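PDB 2BCO: succinylglutamate desuccinylase from Vibrio parahaemolyticus, which probably hydrolyses N-succinylglutamate to succinate and glutamate with one zinc ion per subunit, the last step of arginine breakdown by the AST pathway. Local coordinates for residues D139-T144 and R149-L154; I56-G61 and N243-A248; V182-S187 and L216-G221; P23-Q26 and V32-K35. All coordinates share one frame; numbering follows the deposited sequence.

Contact 1 (D139-T144 and R149-L154)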
loop_
_atom_site.group_PDB
_atom_site.type_symbol
_atom_site.label_atom_id
_atom_site.label_comp_id
_atom_site.label_asym_id
_atom_site.label_seq_id
_atom_site.Cartn_x
_atom_site.Cartn_y
_atom_site.Cartn_z
ATOM N N ASP A 139 -13.364 12.179 5.596
ATOM C CA ASP A 139 -14.345 12.780 4.694
ATOM C C ASP A 139 -14.848 11.839 3.608
ATOM O O ASP A 139 -16.019 11.887 3.226
ATOM C CB ASP A 139 -13.769 14.033 4.025
ATOM C CG ASP A 139 -13.568 15.181 5.002
ATOM O OD1 ASP A 139 -13.979 15.056 6.184
ATOM O OD2 ASP A 139 -12.998 16.215 4.580
ATOM N N PHE A 140 -13.964 10.989 3.105
ATOM C CA PHE A 140 -14.335 10.062 2.053
ATOM C C PHE A 140 -15.210 8.911 2.547
ATOM O O PHE A 140 -16.160 8.525 1.875
ATOM C CB PHE A 140 -13.073 9.510 1.392
ATOM C CG PHE A 140 -13.348 8.642 0.204
ATOM C CD1 PHE A 140 -13.876 9.185 -0.966
ATOM C CD2 PHE A 140 -13.082 7.276 0.251
ATOM C CE1 PHE A 140 -14.130 8.376 -2.077
ATOM C CE2 PHE A 140 -13.332 6.457 -0.853
ATOM C CZ PHE A 140 -13.859 7.009 -2.022
ATOM N N TYR A 141 -14.891 8.358 3.713
ATOM C CA TYR A 141 -15.673 7.253 4.248
ATOM C C TYR A 141 -16.918 7.700 5.012
ATOM O O TYR A 141 -17.751 6.871 5.375
ATOM C CB TYR A 141 -14.822 6.367 5.167
ATOM C CG TYR A 141 -13.789 5.523 4.447
ATOM C CD1 TYR A 141 -14.069 4.953 3.201
ATOM C CD2 TYR A 141 -12.553 5.249 5.032
ATOM C CE1 TYR A 141 -13.138 4.123 2.553
ATOM C CE2 TYR A 141 -11.618 4.421 4.399
ATOM C CZ TYR A 141 -11.913 3.860 3.160
ATOM O OH TYR A 141 -10.982 3.051 2.536
ATOM N N GLN A 142 -17.050 9.002 5.249
ATOM C CA GLN A 142 -18.202 9.515 5.983
ATOM C C GLN A 142 -19.504 9.117 5.287
ATOM O O GLN A 142 -19.666 9.306 4.080
ATOM C CB GLN A 142 -18.131 11.043 6.108
ATOM C CG GLN A 142 -19.275 11.635 6.923
ATOM C CD GLN A 142 -19.298 13.151 6.903
ATOM O OE1 GLN A 142 -18.325 13.804 7.283
ATOM N NE2 GLN A 142 -20.417 13.721 6.464
ATOM N N ASP A 143 -20.427 8.563 6.065
ATOM C CA ASP A 143 -21.724 8.127 5.546
ATOM C C ASP A 143 -21.613 7.061 4.457
ATOM O O ASP A 143 -22.263 7.148 3.413
ATOM C CB ASP A 143 -22.527 9.322 5.007
ATOM C CG ASP A 143 -22.733 10.410 6.049
ATOM O OD1 ASP A 143 -23.056 10.084 7.211
ATOM O OD2 ASP A 143 -22.579 11.596 5.694
ATOM N N THR A 144 -20.776 6.063 4.694
ATOM C CA THR A 144 -20.624 4.963 3.752
ATOM C C THR A 144 -20.685 3.717 4.613
ATOM O O THR A 144 -20.255 3.737 5.763
ATOM C CB THR A 144 -19.255 4.975 3.021
ATOM O OG1 THR A 144 -18.202 4.678 3.949
ATOM C CG2 THR A 144 -18.999 6.329 2.385
ATOM N N ARG A 149 -16.084 -0.140 2.050
ATOM C CA ARG A 149 -14.772 0.499 2.129
ATOM C C ARG A 149 -13.515 -0.284 1.733
ATOM O O ARG A 149 -13.274 -1.406 2.196
ATOM C CB ARG A 149 -14.594 1.070 3.527
ATOM C CG ARG A 149 -15.687 2.043 3.913
ATOM C CD ARG A 149 -15.652 2.319 5.395
ATOM N NE ARG A 149 -16.814 3.074 5.855
ATOM C CZ ARG A 149 -17.123 3.232 7.139
ATOM N NH1 ARG A 149 -16.352 2.682 8.070
ATOM N NH2 ARG A 149 -18.192 3.940 7.494
ATOM N N TRP A 150 -12.708 0.352 0.885
ATOM C CA TRP A 150 -11.452 -0.214 0.397
ATOM C C TRP A 150 -10.348 0.833 0.450
ATOM O O TRP A 150 -10.587 2.012 0.220
ATOM C CB TRP A 150 -11.563 -0.663 -1.066
ATOM C CG TRP A 150 -12.433 -1.852 -1.326
ATOM C CD1 TRP A 150 -13.780 -1.939 -1.154
ATOM C CD2 TRP A 150 -12.013 -3.107 -1.885
ATOM N NE1 TRP A 150 -14.233 -3.160 -1.591
ATOM C CE2 TRP A 150 -13.178 -3.889 -2.055
ATOM C CE3 TRP A 150 -10.779 -3.621 -2.299
ATOM C CZ2 TRP A 150 -13.131 -5.190 -2.579
ATOM C CZ3 TRP A 150 -10.737 -4.917 -2.828
ATOM C CH2 TRP A 150 -11.909 -5.676 -2.978
ATOM N N HIS A 151 -9.136 0.391 0.748
ATOM C CA HIS A 151 -7.995 1.286 0.758
ATOM C C HIS A 151 -6.787 0.524 0.255
ATOM O O HIS A 151 -6.278 -0.379 0.913
ATOM C CB HIS A 151 -7.695 1.845 2.151
ATOM C CG HIS A 151 -6.595 2.865 2.151
ATOM N ND1 HIS A 151 -6.212 3.555 3.280
ATOM C CD2 HIS A 151 -5.803 3.316 1.148
ATOM C CE1 HIS A 151 -5.229 4.386 2.975
ATOM N NE2 HIS A 151 -4.961 4.261 1.688
ATOM N N LEU A 152 -6.346 0.893 -0.935
ATOM C CA LEU A 152 -5.191 0.278 -1.555
ATOM C C LEU A 152 -4.074 1.319 -1.590
ATOM O O LEU A 152 -4.134 2.285 -2.353
ATOM C CB LEU A 152 -5.543 -0.180 -2.974
ATOM C CG LEU A 152 -6.324 -1.482 -3.190
ATOM C CD1 LEU A 152 -7.385 -1.685 -2.138
ATOM C CD2 LEU A 152 -6.962 -1.439 -4.557
ATOM N N ASP A 153 -3.075 1.129 -0.735
ATOM C CA ASP A 153 -1.927 2.032 -0.659
ATOM C C ASP A 153 -0.799 1.440 -1.502
ATOM O O ASP A 153 -0.215 0.418 -1.135
ATOM C CB ASP A 153 -1.453 2.177 0.789
ATOM C CG ASP A 153 -0.415 3.264 0.939
ATOM O OD1 ASP A 153 0.322 3.284 1.945
ATOM O OD2 ASP A 153 -0.345 4.116 0.034
ATOM N N LEU A 154 -0.469 2.102 -2.606
ATOM C CA LEU A 154 0.544 1.594 -3.537
ATOM C C LEU A 154 1.993 2.041 -3.327
ATOM O O LEU A 154 2.316 3.232 -3.408
ATOM C CB LEU A 154 0.099 1.924 -4.960
ATOM C CG LEU A 154 -1.407 1.743 -5.194
ATOM C CD1 LEU A 154 -1.739 2.023 -6.670
ATOM C CD2 LEU A 154 -1.823 0.306 -4.801
#

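Contact 2 (I56-G61 and N243-A248)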
loop_
_atom_site.group_PDB
_atom_site.type_symbol
_atom_site.label_atom_id
_atom_site.label_comp_id
_atom_site.label_asym_id
_atom_site.label_seq_id
_atom_site.Cartn_x
_atom_site.Cartn_y
_atom_site.Cartn_z
ATOM N N ILE A 56 -13.418 3.207 -2.810
ATOM C CA ILE A 56 -12.008 2.864 -2.835
ATOM C C ILE A 56 -11.052 4.040 -2.775
ATOM O O ILE A 56 -11.114 4.955 -3.596
ATOM C CB ILE A 56 -11.657 2.080 -4.114
ATOM C CG1 ILE A 56 -12.724 1.020 -4.396
ATOM C CG2 ILE A 56 -10.283 1.445 -3.962
ATOM C CD1 ILE A 56 -12.516 0.296 -5.717
ATOM N N ILE A 57 -10.161 4.003 -1.796
ATOM C CA ILE A 57 -9.140 5.026 -1.671
ATOM C C ILE A 57 -7.943 4.393 -2.349
ATOM O O ILE A 57 -7.543 3.291 -2.001
ATOM C CB ILE A 57 -8.756 5.307 -0.205
ATOM C CG1 ILE A 57 -9.923 5.962 0.534
ATOM C CG2 ILE A 57 -7.518 6.209 -0.159
ATOM C CD1 ILE A 57 -9.626 6.214 2.008
ATOM N N ILE A 58 -7.387 5.070 -3.338
ATOM C CA ILE A 58 -6.229 4.538 -4.030
ATOM C C ILE A 58 -5.114 5.555 -3.845
ATOM O O ILE A 58 -5.082 6.577 -4.516
ATOM C CB ILE A 58 -6.528 4.340 -5.533
ATOM C CG1 ILE A 58 -7.748 3.418 -5.699
ATOM C CG2 ILE A 58 -5.310 3.742 -6.236
ATOM C CD1 ILE A 58 -8.349 3.428 -7.104
ATOM N N SER A 59 -4.207 5.282 -2.917
ATOM C CA SER A 59 -3.117 6.211 -2.674
ATOM C C SER A 59 -1.778 5.707 -3.182
ATOM O O SER A 59 -1.521 4.506 -3.258
ATOM C CB SER A 59 -3.023 6.554 -1.174
ATOM O OG SER A 59 -2.801 5.411 -0.371
ATOM N N CYS A 60 -0.930 6.648 -3.554
ATOM C CA CYS A 60 0.395 6.321 -4.023
ATOM C C CYS A 60 1.311 7.445 -3.581
ATOM O O CYS A 60 0.847 8.524 -3.195
ATOM C CB CYS A 60 0.410 6.199 -5.547
ATOM S SG CYS A 60 -0.046 7.694 -6.391
ATOM N N GLY A 61 2.612 7.189 -3.620
ATOM C CA GLY A 61 3.551 8.217 -3.236
ATOM C C GLY A 61 3.712 8.548 -1.760
ATOM O O GLY A 61 4.232 9.616 -1.455
ATOM N N ASN A 243 -10.370 -3.310 -13.442
ATOM C CA ASN A 243 -11.589 -4.103 -13.337
ATOM C C ASN A 243 -12.312 -3.799 -12.029
ATOM O O ASN A 243 -13.535 -3.847 -11.967
ATOM C CB ASN A 243 -11.281 -5.606 -13.402
ATOM C CG ASN A 243 -10.849 -6.061 -14.791
ATOM O OD1 ASN A 243 -11.167 -5.425 -15.793
ATOM N ND2 ASN A 243 -10.140 -7.182 -14.852
ATOM N N LEU A 244 -11.547 -3.476 -10.989
ATOM C CA LEU A 244 -12.120 -3.186 -9.683
ATOM C C LEU A 244 -12.880 -1.865 -9.676
ATOM O O LEU A 244 -13.996 -1.785 -9.144
ATOM C CB LEU A 244 -11.019 -3.165 -8.619
ATOM C CG LEU A 244 -11.428 -2.916 -7.161
ATOM C CD1 LEU A 244 -12.339 -4.044 -6.683
ATOM C CD2 LEU A 244 -10.177 -2.832 -6.277
ATOM N N ILE A 245 -12.286 -0.825 -10.255
ATOM C CA ILE A 245 -12.968 0.458 -10.288
ATOM C C ILE A 245 -14.173 0.389 -11.247
ATOM O O ILE A 245 -15.122 1.156 -11.117
ATOM C CB ILE A 245 -11.995 1.610 -10.697
ATOM C CG1 ILE A 245 -11.892 1.718 -12.210
ATOM C CG2 ILE A 245 -10.601 1.359 -10.122
ATOM C CD1 ILE A 245 -12.758 2.805 -12.775
ATOM N N ALA A 246 -14.144 -0.550 -12.189
ATOM C CA ALA A 246 -15.240 -0.702 -13.148
ATOM C C ALA A 246 -16.208 -1.831 -12.792
ATOM O O ALA A 246 -17.170 -2.068 -13.518
ATOM C CB ALA A 246 -14.685 -0.931 -14.555
ATOM N N GLU A 247 -15.957 -2.521 -11.682
ATOM C CA GLU A 247 -16.813 -3.630 -11.254
ATOM C C GLU A 247 -17.041 -4.623 -12.391
ATOM O O GLU A 247 -18.182 -4.950 -12.716
ATOM C CB GLU A 247 -18.171 -3.107 -10.766
ATOM C CG GLU A 247 -18.171 -2.574 -9.348
ATOM C CD GLU A 247 -17.845 -3.646 -8.325
ATOM O OE1 GLU A 247 -16.689 -4.123 -8.302
ATOM O OE2 GLU A 247 -18.749 -4.016 -7.547
ATOM N N ALA A 248 -15.957 -5.109 -12.984
ATOM C CA ALA A 248 -16.060 -6.048 -14.091
ATOM C C ALA A 248 -15.137 -7.253 -13.972
ATOM O O ALA A 248 -14.330 -7.352 -13.048
ATOM C CB ALA A 248 -15.783 -5.321 -15.402
#

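Contact 3 (V182-S187 and L216-G221)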
loop_
_atom_site.group_PDB
_atom_site.type_symbol
_atom_site.label_atom_id
_atom_site.label_comp_id
_atom_site.label_asym_id
_atom_site.label_seq_id
_atom_site.Cartn_x
_atom_site.Cartn_y
_atom_site.Cartn_z
ATOM N N VAL A 182 -9.129 -10.771 -1.183
ATOM C CA VAL A 182 -8.267 -11.889 -1.563
ATOM C C VAL A 182 -8.436 -12.212 -3.042
ATOM O O VAL A 182 -7.458 -12.465 -3.738
ATOM C CB VAL A 182 -8.572 -13.149 -0.717
ATOM C CG1 VAL A 182 -7.858 -14.368 -1.298
ATOM C CG2 VAL A 182 -8.110 -12.923 0.713
ATOM N N ASP A 183 -9.675 -12.205 -3.522
ATOM C CA ASP A 183 -9.918 -12.457 -4.939
ATOM C C ASP A 183 -9.184 -11.395 -5.758
ATOM O O ASP A 183 -8.689 -11.680 -6.849
ATOM C CB ASP A 183 -11.418 -12.386 -5.267
ATOM C CG ASP A 183 -12.155 -13.667 -4.928
ATOM O OD1 ASP A 183 -13.409 -13.660 -4.991
ATOM O OD2 ASP A 183 -11.487 -14.679 -4.604
ATOM N N PHE A 184 -9.137 -10.171 -5.230
ATOM C CA PHE A 184 -8.466 -9.067 -5.915
ATOM C C PHE A 184 -6.986 -9.366 -6.026
ATOM O O PHE A 184 -6.402 -9.207 -7.095
ATOM C CB PHE A 184 -8.652 -7.743 -5.162
ATOM C CG PHE A 184 -7.852 -6.596 -5.738
ATOM C CD1 PHE A 184 -8.113 -6.118 -7.023
ATOM C CD2 PHE A 184 -6.802 -6.034 -5.022
ATOM C CE1 PHE A 184 -7.337 -5.086 -7.581
ATOM C CE2 PHE A 184 -6.014 -4.998 -5.573
ATOM C CZ PHE A 184 -6.284 -4.533 -6.855
ATOM N N LEU A 185 -6.387 -9.799 -4.915
ATOM C CA LEU A 185 -4.968 -10.138 -4.886
ATOM C C LEU A 185 -4.657 -11.169 -5.965
ATOM O O LEU A 185 -3.698 -11.015 -6.721
ATOM C CB LEU A 185 -4.562 -10.740 -3.532
ATOM C CG LEU A 185 -4.142 -9.914 -2.297
ATOM C CD1 LEU A 185 -3.091 -8.880 -2.680
ATOM C CD2 LEU A 185 -5.342 -9.239 -1.695
ATOM N N ASP A 186 -5.470 -12.223 -6.019
ATOM C CA ASP A 186 -5.269 -13.299 -6.976
ATOM C C ASP A 186 -5.438 -12.818 -8.411
ATOM O O ASP A 186 -4.623 -13.124 -9.276
ATOM C CB ASP A 186 -6.230 -14.458 -6.669
ATOM C CG ASP A 186 -5.954 -15.104 -5.315
ATOM O OD1 ASP A 186 -6.792 -15.893 -4.842
ATOM O OD2 ASP A 186 -4.892 -14.829 -4.721
ATOM N N SER A 187 -6.487 -12.048 -8.662
ATOM C CA SER A 187 -6.713 -11.540 -10.007
ATOM C C SER A 187 -5.588 -10.607 -10.434
ATOM O O SER A 187 -5.226 -10.578 -11.609
ATOM C CB SER A 187 -8.052 -10.800 -10.089
ATOM O OG SER A 187 -9.129 -11.706 -9.935
ATOM N N LEU A 216 -4.734 -2.649 2.197
ATOM C CA LEU A 216 -3.466 -3.298 1.947
ATOM C C LEU A 216 -2.415 -2.270 1.625
ATOM O O LEU A 216 -2.709 -1.176 1.145
ATOM C CB LEU A 216 -3.545 -4.238 0.739
ATOM C CG LEU A 216 -4.524 -5.403 0.629
ATOM C CD1 LEU A 216 -4.591 -5.831 -0.841
ATOM C CD2 LEU A 216 -4.070 -6.556 1.522
ATOM N N THR A 217 -1.176 -2.646 1.882
ATOM C CA THR A 217 -0.040 -1.833 1.506
ATOM C C THR A 217 0.501 -2.762 0.427
ATOM O O THR A 217 0.831 -3.914 0.710
ATOM C CB THR A 217 0.974 -1.703 2.637
ATOM O OG1 THR A 217 0.375 -0.978 3.716
ATOM C CG2 THR A 217 2.219 -0.956 2.148
HETATM N N MSE A 218 0.554 -2.292 -0.808
HETATM C CA MSE A 218 1.029 -3.135 -1.898
HETATM C C MSE A 218 2.411 -2.740 -2.430
HETATM O O MSE A 218 2.634 -1.595 -2.822
HETATM C CB MSE A 218 -0.010 -3.128 -3.031
HETATM C CG MSE A 218 -1.396 -3.587 -2.578
HETATM SE SE MSE A 218 -2.786 -3.468 -3.925
HETATM C CE MSE A 218 -2.566 -5.230 -4.689
ATOM N N GLU A 219 3.336 -3.696 -2.428
ATOM C CA GLU A 219 4.693 -3.476 -2.928
ATOM C C GLU A 219 4.733 -3.859 -4.412
ATOM O O GLU A 219 4.848 -5.040 -4.762
ATOM C CB GLU A 219 5.687 -4.339 -2.156
ATOM C CG GLU A 219 5.624 -4.204 -0.641
ATOM C CD GLU A 219 6.022 -2.822 -0.132
ATOM O OE1 GLU A 219 6.979 -2.223 -0.667
ATOM O OE2 GLU A 219 5.388 -2.344 0.825
ATOM N N LEU A 220 4.632 -2.849 -5.272
ATOM C CA LEU A 220 4.624 -3.026 -6.721
ATOM C C LEU A 220 5.979 -2.741 -7.357
ATOM O O LEU A 220 6.304 -1.592 -7.675
ATOM C CB LEU A 220 3.586 -2.098 -7.352
ATOM C CG LEU A 220 2.103 -2.440 -7.253
ATOM C CD1 LEU A 220 1.818 -3.221 -5.995
ATOM C CD2 LEU A 220 1.287 -1.158 -7.311
ATOM N N GLY A 221 6.768 -3.783 -7.551
ATOM C CA GLY A 221 8.057 -3.589 -8.170
ATOM C C GLY A 221 9.057 -2.877 -7.282
ATOM O O GLY A 221 8.941 -2.885 -6.058
#

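Contact 4 (P23-Q26 and V32-K35)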
loop_
_atom_site.group_PDB
_atom_site.type_symbol
_atom_site.label_atom_id
_atom_site.label_comp_id
_atom_site.label_asym_id
_atom_site.label_seq_id
_atom_site.Cartn_x
_atom_site.Cartn_y
_atom_site.Cartn_z
ATOM N N PRO A 23 -9.589 24.241 -5.620
ATOM C CA PRO A 23 -10.661 23.262 -5.794
ATOM C C PRO A 23 -11.411 23.460 -7.104
ATOM O O PRO A 23 -11.648 24.589 -7.530
ATOM C CB PRO A 23 -11.547 23.506 -4.580
ATOM C CG PRO A 23 -10.576 23.942 -3.545
ATOM C CD PRO A 23 -9.698 24.906 -4.312
ATOM N N ALA A 24 -11.781 22.351 -7.734
ATOM C CA ALA A 24 -12.510 22.388 -8.992
ATOM C C ALA A 24 -13.211 21.056 -9.209
ATOM O O ALA A 24 -12.709 20.011 -8.799
ATOM C CB ALA A 24 -11.553 22.671 -10.140
ATOM N N GLU A 25 -14.384 21.097 -9.831
ATOM C CA GLU A 25 -15.135 19.880 -10.110
ATOM C C GLU A 25 -15.438 19.824 -11.599
ATOM O O GLU A 25 -15.255 20.808 -12.313
ATOM C CB GLU A 25 -16.444 19.842 -9.312
ATOM C CG GLU A 25 -17.505 20.816 -9.790
ATOM C CD GLU A 25 -18.914 20.342 -9.473
ATOM O OE1 GLU A 25 -19.307 19.259 -9.965
ATOM O OE2 GLU A 25 -19.628 21.047 -8.730
ATOM N N GLN A 26 -15.910 18.671 -12.061
ATOM C CA GLN A 26 -16.226 18.484 -13.469
ATOM C C GLN A 26 -17.085 17.251 -13.705
ATOM O O GLN A 26 -16.833 16.186 -13.136
ATOM C CB GLN A 26 -14.940 18.349 -14.275
ATOM C CG GLN A 26 -15.155 18.026 -15.737
ATOM C CD GLN A 26 -13.849 17.768 -16.450
ATOM O OE1 GLN A 26 -12.935 18.595 -16.411
ATOM N NE2 GLN A 26 -13.747 16.621 -17.109
ATOM N N VAL A 32 -19.815 10.498 -15.160
ATOM C CA VAL A 32 -18.795 10.389 -14.115
ATOM C C VAL A 32 -18.411 11.770 -13.587
ATOM O O VAL A 32 -18.251 12.720 -14.353
ATOM C CB VAL A 32 -17.515 9.693 -14.625
ATOM C CG1 VAL A 32 -16.426 9.764 -13.554
ATOM C CG2 VAL A 32 -17.813 8.244 -14.979
ATOM N N GLN A 33 -18.259 11.871 -12.273
ATOM C CA GLN A 33 -17.906 13.139 -11.653
ATOM C C GLN A 33 -16.485 13.145 -11.080
ATOM O O GLN A 33 -16.085 12.221 -10.372
ATOM C CB GLN A 33 -18.915 13.458 -10.554
ATOM C CG GLN A 33 -18.757 14.823 -9.931
ATOM C CD GLN A 33 -19.838 15.113 -8.910
ATOM O OE1 GLN A 33 -19.864 16.184 -8.310
ATOM N NE2 GLN A 33 -20.740 14.156 -8.709
ATOM N N LEU A 34 -15.736 14.196 -11.400
ATOM C CA LEU A 34 -14.362 14.366 -10.934
ATOM C C LEU A 34 -14.263 15.604 -10.038
ATOM O O LEU A 34 -14.718 16.684 -10.413
ATOM C CB LEU A 34 -13.421 14.540 -12.127
ATOM C CG LEU A 34 -13.316 13.398 -13.138
ATOM C CD1 LEU A 34 -12.496 13.851 -14.326
ATOM C CD2 LEU A 34 -12.672 12.191 -12.485
ATOM N N LYS A 35 -13.666 15.449 -8.861
ATOM C CA LYS A 35 -13.518 16.569 -7.938
ATOM C C LYS A 35 -12.085 16.670 -7.421
ATOM O O LYS A 35 -11.593 15.759 -6.756
ATOM C CB LYS A 35 -14.483 16.416 -6.756
ATOM C CG LYS A 35 -15.947 16.267 -7.158
ATOM C CD LYS A 35 -16.877 16.324 -5.953
ATOM C CE LYS A 35 -16.637 15.159 -4.996
ATOM N NZ LYS A 35 -17.546 15.201 -3.804
#

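Contact 1 (D139-T144 and R149-L154)
Arg149 lies across the ring of Tyr141 and ends on Thr144, and its course can be read atom by atom. With CG anti to the carbonyl carbon (chi1 -57°) and the chain extended from there to NE, the aliphatic part passes slantwise over the phenol ring. Arg149 CB meets Tyr141 CE1 at 3.5 Å, and Arg149 CG sits 3.4 Å from Tyr141 CD1. Next, CD rides over one face of the ring, 4.0 Å from the Tyr141 centroid and offset toward the rim, a CH-pi contact. Beyond it the guanidinium grips Thr144 side-on. Its NE gives a nearly straight bond of 2.9 Å to Thr144 OG1, close to the guanidinium plane; NH2 reaches Thr144 O at 2.7 Å by a more bent one (133° at the hydrogen), the acceptor tilted out of that plane. The turn between helix 125-141 and strand 149-157 of the zinc-hydrolase catalytic domain is thus tied to the start of the strand that carries zinc ligand His155. Thr144 OG1 is in turn a donor to Tyr141 O at 2.7 Å, which fixes the hydroxyl's direction and links both partners of the arginine. NH1 bonds the carbonyl of Tyr211, at the end of helix 203-211. At the far end of the ring, Tyr141 OH donates to Trp150 O at 2.6 Å, coming from above the carbonyl plane.

Contact 2 (I56-G61 and N243-A248)
Ile56 and Leu244 meet through the ends of their side chains, where strand 55-60 packs against the last turn of helix 235-245. This helix covers one face of the central sheet of the zinc-dependent catalytic domain. In Ile56 the CG1 branch stands anti to the carbonyl carbon (chi1 -44°) and continues extended (chi2 174°), so that CD1 is carried out from the strand to the helix. There it rests 3.7 Å from Leu244 CG and 3.9 Å from Leu244 CD2, touching the fork of the leucine and one of its two methyls. Leu244 presents that fork because its CG lies opposite the backbone N, with chi1 at -178°.

Two residues along the strand, on the same side, Ile58 repeats the extended shape and brings CD1 to Ile245 CG2 at a looser 4.3 Å. Ile245 meets it with the CG2 branch. Just beyond, the helix closes in a Schellman motif, Glu247 having positive phi and Ala248 N bonding back to Asn243 O at 2.9 Å. Trp150 and Leu152 of the adjoining strand 149-157 touch Ile56 and Leu244 respectively, extending the same apolar layer between sheet and helix. Methyl and methine groups do all the touching here, so the pairing depends on dispersion and the exclusion of water and imposes little directional constraint on the side chains.

Contact 3 (V182-S187 and L216-G221)
Leu185 and Leu216 meet end to end, the methyl CD2 of Leu185 lying 3.6 Å from CD1 of Leu216. That same Leu216 methyl is 3.9 Å from Leu185 CD1, so a single knob from the strand sits against the forked end of the helix leucine.

The second bump is the end of Met218, present as selenomethionine. Its chain leaves the strand extended (chi2 175°) and then bends at the selenium (chi3 90°), which swings CE into the hollow between Phe184 and Leu185. CE is 3.6 Å from Phe184 CE2 and 4.2 Å from Leu185 CD1. The selenium itself lies at the rim of the phenyl ring, in its plane and 5.3 Å from the Phe184 centroid, a Met-aromatic contact made at the edge, whereas CE approaches the ring obliquely. Leu152 and Leu244 also touch Phe184, filling in round the ring from strand 149-157 and helix 235-245.

All four touching side chains are buried and apolar. Helix 182-187 and strand 216-220 run almost parallel, their axes 12.2 Å apart and 8° from alignment, and alternate strand residues, Leu216 and Met218, face the helix. Glu219, predicted to be the catalytic residue, follows Met218 and its side chain touches zinc ligand His155 instead, consistent with the zinc-carboxypeptidase-like (M14) fold, a sheet with helices packed on both faces.

Contact 4 (P23-Q26 and V32-K35)
Strands 24-27 and 33-38 form an antiparallel beta hairpin near the amino terminus, far from the zinc site, and continue by way of strand 41-45 into the sheet of the catalytic domain. The axes of the short segments come within 4.7 Å of each other. Gln26 and Leu34 are the hydrogen-bonded pair: Leu34 N gives Gln26 O an almost straight bond of 2.9 Å, while the return bond from Gln26 N to Leu34 O, 2.8 Å long, is bent to 132° at the hydrogen. The next pair, Glu25 with Lys35, is non-hydrogen-bonded; there Glu25 CA approaches Leu34 O at 3.2 Å in a CA-H...O contact, giving that carbonyl a second, weaker partner.

Side chains divide between the two faces. Gln26 and Leu34 run alongside each other, and both touch Leu5 and also Glu81, which is on helix 68-81. Glu25 and Lys35 occupy the other face, but Lys35 NZ leads off to a hydrogen bond with Tyr37 OH. CG of Glu25 takes the place between backbone N and carbonyl carbon (chi1 72°), which turns the acid over the hairpin toward Gln33. Carboxylate and amide planes come within 15° of parallel, and the nearest atoms of the two groups are oxygens, Glu25 OE1 and Gln33 OE1, 3.5 Å apart.

In the fold
Contacts 1, 2 and 3 belong to one catalytic core, linked through strand 149-157, which has strand 55-60 on one flank and strand 214-220 on the other. Contacts 1 and 2, with centres about 11 Å apart, meet where Ile57 packs on Phe140 and Tyr141; contacts 2 and 3, also about 11 Å apart, meet at Leu244 and Phe184. The zinc is held by His63, Glu66 and His155, and contact 3 comes close to it, the Met218 side chain being about 9 Å from the metal; Asp153 OD2 hydrogen-bonds Ser59 OG, and its OD1 hydrogen-bonds His155. Contact 4 touches none of these, its centre about 28 Å from contact 3's and 17 to 18 Å from those of contacts 2 and 1.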